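Local coordinates for protein beta-lactamase (Klebsiella pneumoniae, PDB 6KBY) that probably hydrolyses beta-lactam antibiotics to substituted beta-amino acids as a class C beta-lactamase, and also binds adenosine monophosphate in its pocket, at residues A[278-283]-A[318-323]. Residues are numbered along the deposited sequence; the frame is centred on the assembly and turned at random.
Sequences MWEQLP and WINKTG
E280 and N320 face each other as a hydrogen-bonded antiparallel pair in the central sheet of the serine beta-lactamase fold, where strand 280-283 runs beside 317-325, the strand carrying the KTG motif K321-T322-G323. Two N-H groups of N320 reach E280 O: the backbone N at 2.8 Å, and ND2 by a weak, bent bond (N-H...O 135°). E280 N returns a weak bond to N320 O. With chi1 at 73°, N320 holds CG between its own N and carbonyl carbon, which turns the amide back toward 280-283; its OD1 is taken by Y331 and N295. Two further bonds pair L282 with W318, the straighter from W318 N to L282 O (170°). At the intervening non-hydrogen-bonded pair Q281-I319 the CA atoms are 4.3 Å apart, and Q281 CA lies 3.1 Å from W318 O, a CA-H...O contact. Beside I319, the W279 indole crosses that side chain at about a right angle, its CE3 3.8 Å from the CG2 methyl, while CZ3 meets K321 CB and the ring edge points at N320 O. H264 and F334 meet the same indole edge-to-face. E280, extended beyond CG, brings its carboxylate near the K321 ammonium, the two side chains crossing at a slant without a direct salt bridge (OE2 to NZ 4.4 Å); R154 takes that charge. K321 bends at chi2 and chi4, which brings NZ to its neighbour T322 O and to Y156 OH, beside the AMP-bearing S71. One water spans the gap, donating to E280 OE2 at 2.7 Å and accepting from K321 NZ.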
loop_
_atom_site.group_PDB
_atom_site.type_symbol
_atom_site.label_atom_id
_atom_site.label_comp_id
_atom_site.label_asym_id
_atom_site.label_seq_id
_atom_site.Cartn_x
_atom_site.Cartn_y
_atom_site.Cartn_z
ATOM N N MET A 278 2.807 -7.546 3.363
ATOM C CA MET A 278 2.102 -6.261 3.373
ATOM C C MET A 278 0.759 -6.253 2.639
ATOM O O MET A 278 -0.224 -5.750 3.194
ATOM C CB MET A 278 3.004 -5.090 2.970
ATOM C CG MET A 278 4.100 -4.832 3.998
ATOM S SD MET A 278 3.414 -4.256 5.558
ATOM C CE MET A 278 4.645 -4.853 6.718
ATOM N N TRP A 279 0.677 -6.785 1.415
ATOM C CA TRP A 279 -0.629 -6.945 0.781
ATOM C C TRP A 279 -1.527 -7.814 1.652
ATOM O O TRP A 279 -1.055 -8.668 2.409
ATOM C CB TRP A 279 -0.501 -7.593 -0.599
ATOM C CG TRP A 279 0.151 -6.746 -1.626
ATOM C CD1 TRP A 279 1.398 -6.912 -2.145
ATOM C CD2 TRP A 279 -0.416 -5.609 -2.286
ATOM N NE1 TRP A 279 1.648 -5.945 -3.086
ATOM C CE2 TRP A 279 0.548 -5.133 -3.191
ATOM C CE3 TRP A 279 -1.645 -4.944 -2.198
ATOM C CZ2 TRP A 279 0.321 -4.024 -4.006
ATOM C CZ3 TRP A 279 -1.870 -3.842 -3.011
ATOM C CH2 TRP A 279 -0.889 -3.390 -3.895
ATOM N N GLU A 280 -2.835 -7.592 1.530
ATOM C CA GLU A 280 -3.852 -8.361 2.225
ATOM C C GLU A 280 -4.819 -8.892 1.180
ATOM O O GLU A 280 -5.110 -8.202 0.198
ATOM C CB GLU A 280 -4.600 -7.462 3.214
ATOM C CG GLU A 280 -3.670 -6.808 4.228
ATOM C CD GLU A 280 -4.275 -5.596 4.915
ATOM O OE1 GLU A 280 -5.483 -5.325 4.719
ATOM O OE2 GLU A 280 -3.533 -4.902 5.647
ATOM N N GLN A 281 -5.333 -10.103 1.379
ATOM C CA GLN A 281 -6.211 -10.672 0.369
ATOM C C GLN A 281 -7.343 -11.454 1.011
ATOM O O GLN A 281 -7.278 -11.862 2.176
ATOM C CB GLN A 281 -5.453 -11.554 -0.627
ATOM C CG GLN A 281 -4.999 -12.866 -0.038
ATOM C CD GLN A 281 -4.087 -13.641 -0.974
ATOM O OE1 GLN A 281 -3.278 -13.058 -1.693
ATOM N NE2 GLN A 281 -4.211 -14.966 -0.961
ATOM N N LEU A 282 -8.380 -11.670 0.209
ATOM C CA LEU A 282 -9.512 -12.501 0.571
ATOM C C LEU A 282 -9.870 -13.366 -0.626
ATOM O O LEU A 282 -9.656 -12.954 -1.771
ATOM C CB LEU A 282 -10.736 -11.651 0.933
ATOM C CG LEU A 282 -10.625 -10.790 2.191
ATOM C CD1 LEU A 282 -9.990 -9.437 1.878
ATOM C CD2 LEU A 282 -11.992 -10.600 2.818
ATOM N N PRO A 283 -10.418 -14.558 -0.397
ATOM C CA PRO A 283 -10.862 -15.382 -1.531
ATOM C C PRO A 283 -11.891 -14.658 -2.393
ATOM O O PRO A 283 -12.734 -13.910 -1.896
ATOM C CB PRO A 283 -11.466 -16.617 -0.854
ATOM C CG PRO A 283 -10.735 -16.716 0.441
ATOM C CD PRO A 283 -10.484 -15.294 0.878
ATOM N N TRP A 318 -9.024 -11.507 -4.116
ATOM C CA TRP A 318 -9.116 -10.053 -4.116
ATOM C C TRP A 318 -7.959 -9.553 -3.259
ATOM O O TRP A 318 -7.927 -9.796 -2.047
ATOM C CB TRP A 318 -10.458 -9.655 -3.501
ATOM C CG TRP A 318 -10.711 -8.188 -3.339
ATOM C CD1 TRP A 318 -10.141 -7.343 -2.427
ATOM C CD2 TRP A 318 -11.645 -7.403 -4.085
ATOM N NE1 TRP A 318 -10.650 -6.071 -2.581
ATOM C CE2 TRP A 318 -11.579 -6.086 -3.588
ATOM C CE3 TRP A 318 -12.529 -7.686 -5.128
ATOM C CZ2 TRP A 318 -12.364 -5.052 -4.106
ATOM C CZ3 TRP A 318 -13.309 -6.659 -5.639
ATOM C CH2 TRP A 318 -13.217 -5.359 -5.128
ATOM N N ILE A 319 -6.987 -8.907 -3.892
ATOM C CA ILE A 319 -5.806 -8.381 -3.213
ATOM C C ILE A 319 -5.991 -6.882 -3.057
ATOM O O ILE A 319 -6.436 -6.202 -3.992
ATOM C CB ILE A 319 -4.531 -8.701 -4.020
ATOM C CG1 ILE A 319 -4.444 -10.202 -4.314
ATOM C CG2 ILE A 319 -3.295 -8.201 -3.271
ATOM C CD1 ILE A 319 -3.226 -10.601 -5.126
ATOM N N ASN A 320 -5.676 -6.352 -1.874
ATOM C CA ASN A 320 -5.987 -4.948 -1.643
ATOM C C ASN A 320 -5.094 -4.329 -0.580
ATOM O O ASN A 320 -4.432 -5.027 0.196
ATOM C CB ASN A 320 -7.487 -4.705 -1.383
ATOM C CG ASN A 320 -8.005 -5.164 0.000
ATOM O OD1 ASN A 320 -9.149 -4.834 0.325
ATOM N ND2 ASN A 320 -7.221 -5.903 0.787
ATOM N N LYS A 321 -5.090 -2.994 -0.566
ATOM C CA LYS A 321 -4.427 -2.243 0.490
ATOM C C LYS A 321 -5.023 -0.844 0.562
ATOM O O LYS A 321 -5.201 -0.182 -0.465
ATOM C CB LYS A 321 -2.919 -2.143 0.241
ATOM C CG LYS A 321 -2.151 -1.502 1.402
ATOM C CD LYS A 321 -2.050 -2.427 2.620
ATOM C CE LYS A 321 -1.504 -1.705 3.846
ATOM N NZ LYS A 321 -2.513 -0.806 4.460
ATOM N N THR A 322 -5.311 -0.395 1.781
ATOM C CA THR A 322 -5.698 0.979 2.053
ATOM C C THR A 322 -4.473 1.823 2.392
ATOM O O THR A 322 -3.446 1.323 2.863
ATOM C CB THR A 322 -6.663 1.034 3.238
ATOM O OG1 THR A 322 -6.085 0.325 4.339
ATOM C CG2 THR A 322 -8.023 0.426 2.887
ATOM N N GLY A 323 -4.612 3.131 2.191
ATOM C CA GLY A 323 -3.592 4.048 2.658
ATOM C C GLY A 323 -4.163 5.421 2.929
ATOM O O GLY A 323 -5.038 5.888 2.192
HETATM O O HOH W 1 -7.819 -6.347 3.640
HETATM O O HOH W 2 -6.202 -3.000 3.180
HETATM O O HOH W 3 -4.551 -2.373 5.622
#